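Local coordinates for thiosulfate sulfurtransferase TUM1 (Saccharomyces cerevisiae, PDB 3UTN), which passes persulfide sulfur from NFS1 to UBA4 in the 2-thiolation of the wobble uridine of tRNAs, and stimulates sulfur transfer by NFS1, at residues I47-A52 and P71-S76; I77-D82 and P128-T133; I115-D120 and Y143-F148. One frame throughout, in Å; residues are numbered along the deposited sequence.

Contact 1 of 3, residues I47-A52 and P71-S76; sequences IVPVDA and PRIPNS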
ATOM      1  N   ILE A  47     -17.446   7.173 -10.022  1.00 24.66           N
ATOM      2  CA  ILE A  47     -16.009   7.106  -9.860  1.00 23.35           C
ATOM      3  C   ILE A  47     -15.630   7.998  -8.709  1.00 22.25           C
ATOM      4  O   ILE A  47     -15.825   9.214  -8.735  1.00 22.42           O
ATOM      5  CB  ILE A  47     -15.239   7.472 -11.129  1.00 23.69           C
ATOM      6  CG1 ILE A  47     -15.526   6.427 -12.204  1.00 24.02           C
ATOM      7  CG2 ILE A  47     -13.745   7.533 -10.831  1.00 22.75           C
ATOM      8  CD1 ILE A  47     -15.056   6.836 -13.570  1.00 25.16           C
ATOM      9  N   VAL A  48     -15.117   7.359  -7.679  1.00 20.89           N
ATOM     10  CA  VAL A  48     -14.806   8.054  -6.467  1.00 20.30           C
ATOM     11  C   VAL A  48     -13.315   7.960  -6.325  1.00 19.63           C
ATOM     12  O   VAL A  48     -12.787   6.904  -5.988  1.00 20.06           O
ATOM     13  CB  VAL A  48     -15.517   7.433  -5.256  1.00 20.32           C
ATOM     14  CG1 VAL A  48     -15.114   8.167  -3.987  1.00 20.28           C
ATOM     15  CG2 VAL A  48     -17.020   7.480  -5.455  1.00 21.15           C
ATOM     16  N   PRO A  49     -12.624   9.058  -6.649  1.00 19.62           N
ATOM     17  CA  PRO A  49     -11.216   9.096  -6.366  1.00 19.41           C
ATOM     18  C   PRO A  49     -11.091   9.048  -4.871  1.00 19.07           C
ATOM     19  O   PRO A  49     -11.953   9.541  -4.150  1.00 18.43           O
ATOM     20  CB  PRO A  49     -10.784  10.454  -6.900  1.00 19.23           C
ATOM     21  CG  PRO A  49     -11.818  10.807  -7.904  1.00 19.04           C
ATOM     22  CD  PRO A  49     -13.081  10.296  -7.294  1.00 18.96           C
ATOM     23  N   VAL A  50     -10.046   8.398  -4.410  1.00 18.96           N
ATOM     24  CA  VAL A  50      -9.886   8.191  -3.006  1.00 19.05           C
ATOM     25  C   VAL A  50      -8.515   8.715  -2.707  1.00 18.75           C
ATOM     26  O   VAL A  50      -7.520   8.138  -3.107  1.00 18.93           O
ATOM     27  CB  VAL A  50      -9.993   6.708  -2.647  1.00 19.23           C
ATOM     28  CG1 VAL A  50      -9.789   6.514  -1.155  1.00 19.44           C
ATOM     29  CG2 VAL A  50     -11.347   6.166  -3.067  1.00 19.60           C
ATOM     30  N   ASP A  51      -8.483   9.843  -2.025  1.00 18.91           N
ATOM     31  CA  ASP A  51      -7.249  10.381  -1.542  1.00 19.65           C
ATOM     32  C   ASP A  51      -6.903   9.614  -0.280  1.00 19.64           C
ATOM     33  O   ASP A  51      -7.576   9.725   0.744  1.00 20.06           O
ATOM     34  CB  ASP A  51      -7.402  11.867  -1.269  1.00 20.03           C
ATOM     35  CG  ASP A  51      -6.121  12.503  -0.809  1.00 21.37           C
ATOM     36  OD1 ASP A  51      -5.097  11.797  -0.727  1.00 21.68           O
ATOM     37  OD2 ASP A  51      -6.143  13.711  -0.527  1.00 22.36           O
ATOM     38  N   ALA A  52      -5.851   8.817  -0.376  1.00 19.15           N
ATOM     39  CA  ALA A  52      -5.400   8.011   0.736  1.00 19.17           C
ATOM     40  C   ALA A  52      -4.142   8.620   1.298  1.00 19.18           C
ATOM     41  O   ALA A  52      -3.362   7.957   1.981  1.00 19.91           O
ATOM     42  CB  ALA A  52      -5.145   6.596   0.279  1.00 18.52           C
ATOM     43  N   PRO A  71      -5.602  20.698  -3.793  1.00 21.87           N
ATOM     44  CA  PRO A  71      -6.407  20.179  -4.878  1.00 21.81           C
ATOM     45  C   PRO A  71      -6.514  18.670  -4.807  1.00 21.26           C
ATOM     46  O   PRO A  71      -5.552  17.972  -4.486  1.00 21.38           O
ATOM     47  CB  PRO A  71      -5.642  20.620  -6.121  1.00 22.20           C
ATOM     48  CG  PRO A  71      -4.928  21.857  -5.684  1.00 22.67           C
ATOM     49  CD  PRO A  71      -4.487  21.527  -4.289  1.00 22.07           C
ATOM     50  N   ARG A  72      -7.707  18.172  -5.059  1.00 20.97           N
ATOM     51  CA  ARG A  72      -7.907  16.751  -5.071  1.00 20.82           C
ATOM     52  C   ARG A  72      -8.434  16.418  -6.438  1.00 20.24           C
ATOM     53  O   ARG A  72      -8.833  17.299  -7.193  1.00 20.06           O
ATOM     54  CB  ARG A  72      -8.903  16.337  -3.983  1.00 21.21           C
ATOM     55  CG  ARG A  72     -10.328  16.783  -4.233  1.00 22.09           C
ATOM     56  CD  ARG A  72     -11.120  16.829  -2.931  1.00 22.68           C
ATOM     57  NE  ARG A  72     -10.491  17.758  -2.011  1.00 22.16           N
ATOM     58  CZ  ARG A  72     -10.652  19.075  -2.057  1.00 21.73           C
ATOM     59  NH1 ARG A  72     -11.459  19.626  -2.957  1.00 22.11           N
ATOM     60  NH2 ARG A  72     -10.018  19.836  -1.186  1.00 21.90           N
ATOM     61  N   ILE A  73      -8.434  15.141  -6.765  1.00 20.11           N
ATOM     62  CA  ILE A  73      -9.139  14.713  -7.939  1.00 19.75           C
ATOM     63  C   ILE A  73     -10.603  14.968  -7.618  1.00 19.86           C
ATOM     64  O   ILE A  73     -11.048  14.655  -6.517  1.00 20.05           O
ATOM     65  CB  ILE A  73      -8.898  13.232  -8.213  1.00 19.63           C
ATOM     66  CG1 ILE A  73      -7.394  12.959  -8.337  1.00 19.54           C
ATOM     67  CG2 ILE A  73      -9.647  12.816  -9.463  1.00 19.59           C
ATOM     68  CD1 ILE A  73      -7.059  11.548  -8.765  1.00 19.68           C
ATOM     69  N   PRO A  74     -11.346  15.575  -8.555  1.00 20.53           N
ATOM     70  CA  PRO A  74     -12.745  15.877  -8.304  1.00 20.42           C
ATOM     71  C   PRO A  74     -13.466  14.685  -7.687  1.00 20.65           C
ATOM     72  O   PRO A  74     -13.173  13.545  -8.029  1.00 20.62           O
ATOM     73  CB  PRO A  74     -13.282  16.157  -9.703  1.00 20.35           C
ATOM     74  CG  PRO A  74     -12.124  16.793 -10.396  1.00 20.59           C
ATOM     75  CD  PRO A  74     -10.919  16.043  -9.888  1.00 20.33           C
ATOM     76  N   ASN A  75     -14.387  14.960  -6.770  1.00 20.76           N
ATOM     77  CA  ASN A  75     -15.263  13.939  -6.206  1.00 20.75           C
ATOM     78  C   ASN A  75     -14.522  12.974  -5.308  1.00 19.97           C
ATOM     79  O   ASN A  75     -15.029  11.902  -4.983  1.00 19.62           O
ATOM     80  CB  ASN A  75     -15.981  13.178  -7.322  1.00 21.99           C
ATOM     81  CG  ASN A  75     -16.567  14.103  -8.363  1.00 23.13           C
ATOM     82  OD1 ASN A  75     -17.130  15.141  -8.031  1.00 24.65           O
ATOM     83  ND2 ASN A  75     -16.421  13.739  -9.628  1.00 23.72           N
ATOM     84  N   SER A  76     -13.318  13.365  -4.913  1.00 19.10           N
ATOM     85  CA  SER A  76     -12.496  12.543  -4.045  0.86 19.11           C
ATOM     86  C   SER A  76     -13.135  12.370  -2.693  1.00 19.01           C
ATOM     87  O   SER A  76     -13.790  13.268  -2.190  1.00 19.02           O
ATOM     88  CB  SER A  76     -11.130  13.166  -3.828  0.86 18.91           C
ATOM     89  OG  SER A  76     -10.308  12.990  -4.959  0.86 19.40           O
TER
HETATM   90  O   HOH W   1     -15.216  11.070 -10.348  1.00 24.09           O

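Contact 2 of 3, residues I77-D82 and P128-T133; sequences IFFDID and PRCAWT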
ATOM      1  N   ILE A  77     -12.931  11.204  -2.117  1.00 18.95           N
ATOM      2  CA  ILE A  77     -13.148  11.047  -0.717  1.00 19.28           C
ATOM      3  C   ILE A  77     -11.750  10.971  -0.170  1.00 19.33           C
ATOM      4  O   ILE A  77     -10.777  10.713  -0.898  1.00 19.48           O
ATOM      5  CB  ILE A  77     -13.915   9.770  -0.365  1.00 19.54           C
ATOM      6  CG1 ILE A  77     -13.154   8.537  -0.862  1.00 19.71           C
ATOM      7  CG2 ILE A  77     -15.323   9.848  -0.921  1.00 20.55           C
ATOM      8  CD1 ILE A  77     -13.752   7.231  -0.419  1.00 20.49           C
ATOM      9  N   PHE A  78     -11.643  11.220   1.114  1.00 19.42           N
ATOM     10  CA  PHE A  78     -10.402  11.028   1.770  1.00 19.98           C
ATOM     11  C   PHE A  78     -10.480   9.687   2.457  1.00 20.51           C
ATOM     12  O   PHE A  78     -11.437   9.401   3.166  1.00 20.88           O
ATOM     13  CB  PHE A  78     -10.169  12.126   2.781  1.00 20.25           C
ATOM     14  CG  PHE A  78      -8.962  11.910   3.610  1.00 20.35           C
ATOM     15  CD1 PHE A  78      -7.693  12.019   3.049  1.00 20.15           C
ATOM     16  CD2 PHE A  78      -9.084  11.576   4.949  1.00 20.61           C
ATOM     17  CE1 PHE A  78      -6.567  11.808   3.816  1.00 20.43           C
ATOM     18  CE2 PHE A  78      -7.957  11.372   5.721  1.00 21.16           C
ATOM     19  CZ  PHE A  78      -6.701  11.485   5.152  1.00 20.88           C
ATOM     20  N   PHE A  79      -9.476   8.862   2.219  1.00 21.07           N
ATOM     21  CA  PHE A  79      -9.381   7.582   2.877  1.00 21.23           C
ATOM     22  C   PHE A  79      -8.351   7.749   3.962  1.00 21.64           C
ATOM     23  O   PHE A  79      -7.160   7.892   3.691  1.00 21.48           O
ATOM     24  CB  PHE A  79      -8.942   6.514   1.893  1.00 21.74           C
ATOM     25  CG  PHE A  79      -8.902   5.132   2.467  1.00 22.21           C
ATOM     26  CD1 PHE A  79      -7.831   4.721   3.247  1.00 22.46           C
ATOM     27  CD2 PHE A  79      -9.927   4.232   2.207  1.00 23.02           C
ATOM     28  CE1 PHE A  79      -7.782   3.438   3.767  1.00 23.47           C
ATOM     29  CE2 PHE A  79      -9.885   2.945   2.723  1.00 23.28           C
ATOM     30  CZ  PHE A  79      -8.810   2.549   3.501  1.00 23.49           C
ATOM     31  N   ASP A  80      -8.820   7.736   5.194  1.00 22.15           N
ATOM     32  CA  ASP A  80      -7.943   7.913   6.314  1.00 22.92           C
ATOM     33  C   ASP A  80      -7.239   6.605   6.613  1.00 23.12           C
ATOM     34  O   ASP A  80      -7.787   5.723   7.269  1.00 21.88           O
ATOM     35  CB  ASP A  80      -8.719   8.405   7.524  1.00 24.01           C
ATOM     36  CG  ASP A  80      -7.817   8.949   8.593  1.00 24.34           C
ATOM     37  OD1 ASP A  80      -6.680   8.456   8.708  1.00 24.35           O
ATOM     38  OD2 ASP A  80      -8.242   9.865   9.310  1.00 26.34           O
ATOM     39  N   ILE A  81      -6.015   6.500   6.112  1.00 23.06           N
ATOM     40  CA  ILE A  81      -5.166   5.335   6.320  1.00 23.89           C
ATOM     41  C   ILE A  81      -5.095   4.972   7.799  1.00 24.01           C
ATOM     42  O   ILE A  81      -5.138   3.798   8.159  1.00 23.91           O
ATOM     43  CB  ILE A  81      -3.750   5.602   5.747  1.00 23.79           C
ATOM     44  CG1 ILE A  81      -3.783   5.540   4.215  1.00 24.36           C
ATOM     45  CG2 ILE A  81      -2.708   4.658   6.326  1.00 24.64           C
ATOM     46  CD1 ILE A  81      -4.170   4.198   3.632  1.00 24.78           C
ATOM     47  N   ASP A  82      -5.013   5.991   8.647  1.00 24.63           N
ATOM     48  CA  ASP A  82      -4.910   5.783  10.085  1.00 26.06           C
ATOM     49  C   ASP A  82      -6.211   5.297  10.689  1.00 26.02           C
ATOM     50  O   ASP A  82      -6.214   4.339  11.453  1.00 27.26           O
ATOM     51  CB  ASP A  82      -4.481   7.067  10.779  1.00 26.50           C
ATOM     52  CG  ASP A  82      -3.085   7.466  10.423  1.00 27.59           C
ATOM     53  OD1 ASP A  82      -2.233   6.571  10.257  1.00 29.10           O
ATOM     54  OD2 ASP A  82      -2.836   8.676  10.308  1.00 28.99           O
ATOM     55  N   PRO A 128      -1.221   2.873  -2.390  1.00 17.46           N
ATOM     56  CA  PRO A 128      -1.270   1.451  -2.690  1.00 17.73           C
ATOM     57  C   PRO A 128      -1.879   0.694  -1.529  1.00 17.94           C
ATOM     58  O   PRO A 128      -2.737  -0.153  -1.738  1.00 17.98           O
ATOM     59  CB  PRO A 128       0.202   1.076  -2.869  1.00 17.60           C
ATOM     60  CG  PRO A 128       0.865   2.353  -3.247  1.00 17.59           C
ATOM     61  CD  PRO A 128       0.167   3.367  -2.403  1.00 17.65           C
ATOM     62  N   ARG A 129      -1.441   1.017  -0.316  1.00 18.33           N
ATOM     63  CA  ARG A 129      -2.004   0.435   0.884  1.00 19.03           C
ATOM     64  C   ARG A 129      -3.511   0.573   0.855  1.00 18.60           C
ATOM     65  O   ARG A 129      -4.238  -0.376   1.124  1.00 18.61           O
ATOM     66  CB  ARG A 129      -1.466   1.154   2.114  1.00 19.88           C
ATOM     67  CG  ARG A 129      -2.181   0.770   3.387  1.00 20.54           C
ATOM     68  CD  ARG A 129      -1.679  -0.577   3.848  1.00 21.37           C
ATOM     69  NE  ARG A 129      -2.474  -1.098   4.941  1.00 21.84           N
ATOM     70  CZ  ARG A 129      -2.092  -2.103   5.712  1.00 22.61           C
ATOM     71  NH1 ARG A 129      -0.918  -2.676   5.513  1.00 22.99           N
ATOM     72  NH2 ARG A 129      -2.879  -2.526   6.687  1.00 23.05           N
ATOM     73  N   CYS A 130      -3.964   1.774   0.529  1.00 18.60           N
ATOM     74  CA  CYS A 130      -5.374   2.057   0.480  1.00 18.69           C
ATOM     75  C   CYS A 130      -6.078   1.298  -0.636  1.00 18.10           C
ATOM     76  O   CYS A 130      -7.093   0.652  -0.399  1.00 17.34           O
ATOM     77  CB  CYS A 130      -5.597   3.540   0.300  1.00 19.11           C
ATOM     78  SG  CYS A 130      -7.320   3.874  -0.046  1.00 20.74           S
ATOM     79  N   ALA A 131      -5.547   1.388  -1.852  1.00 17.83           N
ATOM     80  CA  ALA A 131      -6.130   0.676  -2.987  1.00 17.99           C
ATOM     81  C   ALA A 131      -6.210  -0.794  -2.632  1.00 18.25           C
ATOM     82  O   ALA A 131      -7.224  -1.458  -2.835  1.00 18.79           O
ATOM     83  CB  ALA A 131      -5.288   0.875  -4.232  1.00 17.93           C
ATOM     84  N   TRP A 132      -5.125  -1.282  -2.062  1.00 18.30           N
ATOM     85  CA  TRP A 132      -5.035  -2.656  -1.672  1.00 19.25           C
ATOM     86  C   TRP A 132      -6.037  -2.984  -0.608  1.00 19.45           C
ATOM     87  O   TRP A 132      -6.717  -3.986  -0.708  1.00 19.49           O
ATOM     88  CB  TRP A 132      -3.633  -2.917  -1.222  1.00 19.82           C
ATOM     89  CG  TRP A 132      -3.424  -4.233  -0.582  1.00 20.78           C
ATOM     90  CD1 TRP A 132      -3.292  -5.470  -1.197  1.00 21.04           C
ATOM     91  CD2 TRP A 132      -3.270  -4.484   0.834  1.00 20.91           C
ATOM     92  NE1 TRP A 132      -3.079  -6.445  -0.268  1.00 21.44           N
ATOM     93  CE2 TRP A 132      -3.054  -5.921   0.971  1.00 21.27           C
ATOM     94  CE3 TRP A 132      -3.300  -3.692   1.967  1.00 21.04           C
ATOM     95  CZ2 TRP A 132      -2.877  -6.515   2.198  1.00 21.19           C
ATOM     96  CZ3 TRP A 132      -3.112  -4.305   3.203  1.00 21.15           C
ATOM     97  CH2 TRP A 132      -2.914  -5.683   3.311  1.00 21.14           C
ATOM     98  N   THR A 133      -6.152  -2.124   0.396  1.00 19.64           N
ATOM     99  CA  THR A 133      -7.145  -2.303   1.454  1.00 20.52           C
ATOM    100  C   THR A 133      -8.551  -2.387   0.876  1.00 20.54           C
ATOM    101  O   THR A 133      -9.315  -3.292   1.205  1.00 21.11           O
ATOM    102  CB  THR A 133      -7.073  -1.162   2.473  1.00 20.27           C
ATOM    103  OG1 THR A 133      -5.768  -1.150   3.045  1.00 20.96           O
ATOM    104  CG2 THR A 133      -8.116  -1.349   3.579  1.00 20.95           C
TER

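Contact 3 of 3, residues I115-D120 and Y143-F148; sequences ILVVYD and YLLNNF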
ATOM      1  N   ILE A 115     -16.334   2.967  -8.552  1.00 23.47           N
ATOM      2  CA  ILE A 115     -14.977   2.766  -8.990  1.00 22.49           C
ATOM      3  C   ILE A 115     -14.149   3.658  -8.077  1.00 21.62           C
ATOM      4  O   ILE A 115     -14.273   4.880  -8.101  1.00 21.79           O
ATOM      5  CB  ILE A 115     -14.782   3.172 -10.447  1.00 22.54           C
ATOM      6  CG1 ILE A 115     -15.571   2.242 -11.367  1.00 23.13           C
ATOM      7  CG2 ILE A 115     -13.306   3.154 -10.786  1.00 22.56           C
ATOM      8  CD1 ILE A 115     -15.598   2.687 -12.812  1.00 24.41           C
ATOM      9  N   LEU A 116     -13.340   3.035  -7.240  1.00 20.53           N
ATOM     10  CA  LEU A 116     -12.508   3.797  -6.352  1.00 20.22           C
ATOM     11  C   LEU A 116     -11.187   3.978  -7.025  1.00 19.09           C
ATOM     12  O   LEU A 116     -10.574   3.029  -7.494  1.00 20.06           O
ATOM     13  CB  LEU A 116     -12.351   3.113  -5.003  1.00 20.36           C
ATOM     14  CG  LEU A 116     -13.684   2.924  -4.279  1.00 20.29           C
ATOM     15  CD1 LEU A 116     -13.455   2.172  -2.985  1.00 20.89           C
ATOM     16  CD2 LEU A 116     -14.385   4.248  -4.017  1.00 20.60           C
ATOM     17  N   VAL A 117     -10.774   5.220  -7.129  1.00 18.52           N
ATOM     18  CA  VAL A 117      -9.499   5.484  -7.722  1.00 17.49           C
ATOM     19  C   VAL A 117      -8.656   6.107  -6.648  1.00 16.92           C
ATOM     20  O   VAL A 117      -8.824   7.260  -6.279  1.00 16.66           O
ATOM     21  CB  VAL A 117      -9.594   6.355  -8.972  1.00 17.73           C
ATOM     22  CG1 VAL A 117      -8.195   6.601  -9.504  1.00 17.17           C
ATOM     23  CG2 VAL A 117     -10.463   5.666 -10.022  1.00 17.58           C
ATOM     24  N   VAL A 118      -7.739   5.309  -6.145  1.00 16.70           N
ATOM     25  CA  VAL A 118      -6.999   5.700  -4.993  1.00 16.61           C
ATOM     26  C   VAL A 118      -5.787   6.457  -5.443  1.00 17.03           C
ATOM     27  O   VAL A 118      -5.147   6.113  -6.425  1.00 16.93           O
ATOM     28  CB  VAL A 118      -6.562   4.488  -4.184  1.00 16.39           C
ATOM     29  CG1 VAL A 118      -5.844   4.954  -2.936  1.00 16.34           C
ATOM     30  CG2 VAL A 118      -7.779   3.659  -3.824  1.00 16.49           C
ATOM     31  N   TYR A 119      -5.479   7.500  -4.707  1.00 17.49           N
ATOM     32  CA  TYR A 119      -4.263   8.205  -4.952  1.00 18.05           C
ATOM     33  C   TYR A 119      -3.820   8.743  -3.627  1.00 18.07           C
ATOM     34  O   TYR A 119      -4.534   8.654  -2.632  1.00 18.54           O
ATOM     35  CB  TYR A 119      -4.497   9.327  -5.952  1.00 17.45           C
ATOM     36  CG  TYR A 119      -5.462  10.390  -5.503  1.00 17.96           C
ATOM     37  CD1 TYR A 119      -6.842  10.199  -5.592  1.00 18.34           C
ATOM     38  CD2 TYR A 119      -4.997  11.590  -4.994  1.00 17.86           C
ATOM     39  CE1 TYR A 119      -7.720  11.185  -5.186  1.00 18.34           C
ATOM     40  CE2 TYR A 119      -5.862  12.583  -4.600  1.00 18.69           C
ATOM     41  CZ  TYR A 119      -7.217  12.376  -4.700  1.00 18.63           C
ATOM     42  OH  TYR A 119      -8.057  13.370  -4.300  1.00 19.57           O
ATOM     43  N   ASP A 120      -2.622   9.281  -3.615  1.00 18.89           N
ATOM     44  CA  ASP A 120      -2.174  10.007  -2.463  1.00 19.81           C
ATOM     45  C   ASP A 120      -1.319  11.137  -2.974  1.00 20.09           C
ATOM     46  O   ASP A 120      -0.958  11.160  -4.153  1.00 20.12           O
ATOM     47  CB  ASP A 120      -1.440   9.087  -1.484  1.00 20.30           C
ATOM     48  CG  ASP A 120      -0.203   8.462  -2.070  1.00 20.57           C
ATOM     49  OD1 ASP A 120       0.420   9.051  -2.974  1.00 22.40           O
ATOM     50  OD2 ASP A 120       0.169   7.375  -1.603  1.00 20.70           O
ATOM     51  N   TYR A 143      -8.984   1.301  -8.360  1.00 19.58           N
ATOM     52  CA  TYR A 143      -7.831   1.665  -9.110  1.00 20.02           C
ATOM     53  C   TYR A 143      -6.911   2.388  -8.200  1.00 19.57           C
ATOM     54  O   TYR A 143      -7.330   3.034  -7.241  1.00 19.10           O
ATOM     55  CB  TYR A 143      -8.220   2.543 -10.275  1.00 20.70           C
ATOM     56  CG  TYR A 143      -8.997   1.793 -11.311  1.00 21.99           C
ATOM     57  CD1 TYR A 143      -8.348   1.119 -12.336  1.00 22.40           C
ATOM     58  CD2 TYR A 143     -10.384   1.742 -11.256  1.00 22.50           C
ATOM     59  CE1 TYR A 143      -9.058   0.425 -13.296  1.00 23.61           C
ATOM     60  CE2 TYR A 143     -11.103   1.052 -12.212  1.00 23.80           C
ATOM     61  CZ  TYR A 143     -10.434   0.398 -13.228  1.00 24.14           C
ATOM     62  OH  TYR A 143     -11.151  -0.294 -14.170  1.00 25.49           O
ATOM     63  N   LEU A 144      -5.639   2.241  -8.493  1.00 19.00           N
ATOM     64  CA  LEU A 144      -4.652   3.007  -7.829  1.00 18.44           C
ATOM     65  C   LEU A 144      -4.216   3.966  -8.885  1.00 18.44           C
ATOM     66  O   LEU A 144      -3.652   3.564  -9.898  1.00 18.48           O
ATOM     67  CB  LEU A 144      -3.495   2.124  -7.412  1.00 18.30           C
ATOM     68  CG  LEU A 144      -2.368   2.890  -6.750  1.00 18.28           C
ATOM     69  CD1 LEU A 144      -2.917   3.580  -5.517  1.00 17.65           C
ATOM     70  CD2 LEU A 144      -1.249   1.933  -6.407  1.00 18.26           C
ATOM     71  N   LEU A 145      -4.517   5.237  -8.667  1.00 18.33           N
ATOM     72  CA  LEU A 145      -4.074   6.232  -9.599  1.00 18.63           C
ATOM     73  C   LEU A 145      -2.575   6.202  -9.562  1.00 18.75           C
ATOM     74  O   LEU A 145      -1.964   6.230  -8.494  1.00 19.14           O
ATOM     75  CB  LEU A 145      -4.585   7.616  -9.241  1.00 18.08           C
ATOM     76  CG  LEU A 145      -4.127   8.685 -10.236  1.00 17.51           C
ATOM     77  CD1 LEU A 145      -4.821   8.518 -11.575  1.00 17.49           C
ATOM     78  CD2 LEU A 145      -4.406  10.045  -9.651  1.00 17.63           C
ATOM     79  N   ASN A 146      -1.985   6.130 -10.740  1.00 19.33           N
ATOM     80  CA  ASN A 146      -0.562   6.083 -10.833  1.00 19.27           C
ATOM     81  C   ASN A 146       0.020   7.260 -11.610  1.00 19.48           C
ATOM     82  O   ASN A 146       0.233   7.173 -12.804  1.00 20.28           O
ATOM     83  CB  ASN A 146      -0.111   4.769 -11.445  1.00 19.87           C
ATOM     84  CG  ASN A 146       1.375   4.616 -11.390  1.00 19.95           C
ATOM     85  OD1 ASN A 146       2.014   5.077 -10.442  1.00 19.80           O
ATOM     86  ND2 ASN A 146       1.948   3.994 -12.415  1.00 20.51           N
ATOM     87  N   ASN A 147       0.255   8.369 -10.935  1.00 19.27           N
ATOM     88  CA  ASN A 147      -0.176   8.584  -9.571  1.00 19.53           C
ATOM     89  C   ASN A 147      -0.625  10.021  -9.522  1.00 19.53           C
ATOM     90  O   ASN A 147      -0.623  10.708 -10.543  1.00 18.91           O
ATOM     91  CB  ASN A 147       0.952   8.323  -8.573  1.00 19.86           C
ATOM     92  CG  ASN A 147       2.194   9.147  -8.854  1.00 20.22           C
ATOM     93  OD1 ASN A 147       2.175  10.086  -9.645  1.00 21.02           O
ATOM     94  ND2 ASN A 147       3.284   8.796  -8.198  1.00 20.31           N
ATOM     95  N   PHE A 148      -0.998  10.476  -8.341  1.00 19.38           N
ATOM     96  CA  PHE A 148      -1.483  11.816  -8.194  1.00 19.52           C
ATOM     97  C   PHE A 148      -0.414  12.844  -8.512  1.00 19.51           C
ATOM     98  O   PHE A 148      -0.735  13.922  -8.991  1.00 19.51           O
ATOM     99  CB  PHE A 148      -2.020  12.029  -6.800  1.00 19.35           C
ATOM    100  CG  PHE A 148      -2.840  13.262  -6.658  1.00 19.33           C
ATOM    101  CD1 PHE A 148      -3.787  13.603  -7.621  1.00 19.00           C
ATOM    102  CD2 PHE A 148      -2.695  14.070  -5.541  1.00 19.23           C
ATOM    103  CE1 PHE A 148      -4.553  14.743  -7.473  1.00 19.40           C
ATOM    104  CE2 PHE A 148      -3.466  15.204  -5.389  1.00 19.07           C
ATOM    105  CZ  PHE A 148      -4.397  15.539  -6.353  1.00 18.91           C
TER
HETATM  106  O   HOH W   2      -0.932   9.041  -6.072  1.00 19.69           O

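Contact 1 of 3, residues I47-A52 and P71-S76
Pro49, on strand 47-51 of the parallel sheet in the N-terminal rhodanese domain, packs against the type II beta turn Ile73-Ser76, which delivers the chain into edge strand 77-78. The CA atoms of Pro49 and Ser76 come within 4.3 Å, yet no direct hydrogen bond joins the two segments. Instead the proline ring does the touching. Its CG lies 3.3 Å from Ile73 CG2, tight for two carbons; that methyl stands anti to the Ile73 backbone N, the branch that reaches the ring. The same CG sits 3.1 Å from Pro74 O, while CD meets both that oxygen and Asn75 O, the latter at 3.4 Å. A CA-H...O contact adds to this, Ser76 CA meeting Pro49 O at 3.1 Å. Asn75, with its positive phi of 70°, takes the third position of the turn. In the modelled conformer, Ser76 OG turns back to Ile73 O and lies by the Tyr119 hydroxyl on strand 115-119, beside 47-51 in the sheet; both distances are too short to take literally. Phe35 of helix 32-41 packs on both Pro49 and Ile73. At the exposed margin one water bridges the segments: it donates to Ile47 O and accepts from Asn75 ND2 at 3.0 Å.

Contact 2 of 3, residues I77-D82 and P128-T133
Ile81 and Cys130 mark where the backbones come nearest, their CA atoms 6.7 Å apart, as the chain leaving edge strand 77-78 runs past the side of helix 127-136. At this spacing no hydrogen bond crosses, and the contact belongs to side chains. Phe79 carries most of it. With CG anti to the backbone N (chi1 -176°), its ring reaches the helix and lays one face on Cys130: SG is 3.4 Å from the ring centroid, 19° off the normal and shifted toward the CG rim. Cys130 CB follows over the same face in a longer CH-pi contact. At the far end of the ring, Phe79 CZ meets Thr133 CG2 at 4.0 Å, one helical turn on. Ile81 brings its CD1 in beside the ring, 3.7 Å from Cys130 CB, and also touches Arg129 CG. Thr133 keeps its methyl turned to the ring while OG1 bonds back to Arg129 O at 2.6 Å; that oxygen also takes Thr133 N, from the opposite face of its carbonyl plane. Cutting Phe79 back to an alanine would probably leave the Cys130 sulfur without its aromatic cover and open a gap beside the Thr133 methyl. The guanidinium of Arg129, one face covered by Trp132 CZ3, salt-bridges Asp307 of the C-terminal domain, and its side chain is about 7 Å from that of Cys282, the active-site cysteine that forms the persulfide intermediate. The arrangement is a cysteine sulfur-aromatic contact, made by the helix of a beta-alpha-beta unit that packs at the boundary between the two rhodanese domains.

Contact 3 of 3, residues I115-D120 and Y143-F148
Val117 pairs with Tyr143 and Val118 with Leu144 in two successive parallel bridges, the strand pair of a beta-alpha-beta crossover in the N-terminal rhodanese domain, and this ladder is the tight part of the contact. Tyr143 N reaches Leu116 O at 2.5 Å, Val118 N meets Tyr143 O almost straight (178° at the hydrogen), and Leu145 N completes the run on Val118 O. On one face Val117 CG1 rests on Leu145 CB at 3.8 Å; on the other, Leu144 CD1 lies 4.0 Å from Val118 CB. Ile115 CG2 meets the Tyr143 ring at its edge, 3.3 Å from CD2. Tyr119 takes the crowded rotamer, CG between the backbone N and the carbonyl carbon (chi1 62°), which sets its ring alongside that of Phe148. The two point the same way but are oblique, centroids 4.3 Å apart and planes at 49°.

The ends are looser. The remainder of Tyr143 is partly exposed, with a dimethyl sulfoxide molecule close by. At the other end the strands part, and a water fills in, accepting from Asp120 N at 3.0 Å and from Phe148 N at 2.7 Å. There Asn147, after a cis peptide, N-caps helix 148-153. The pair lies inside the sheet, with strand 47-51 bonded along the edge of 115-119 away from 141-145; Val117 and Leu145 face Phe35 of helix 32-41, while Val118 and Leu144 face helix 127-136.

Overall arrangement
From the N terminus, strand 47-51 comes first, and contact 1 closes the loop that runs through helix 63-69 and returns to the sheet. Contact 2 opens directly afterwards, as edge strand 77-78 pairs with 47-51; 45 residues separate segment 77-82 from 128-133. Inside that interval strand 115-119 begins contact 3, whose second half follows the helix; contacts 2 and 3 therefore cross, while contact 1 precedes both. Val118 packs on Cys130 and Ala131, and Leu144 on Pro128 and Ala131, so the helix of contact 2 covers the strands of contact 3. Together the three tie four strands of one rhodanese sheet to its crossover helix.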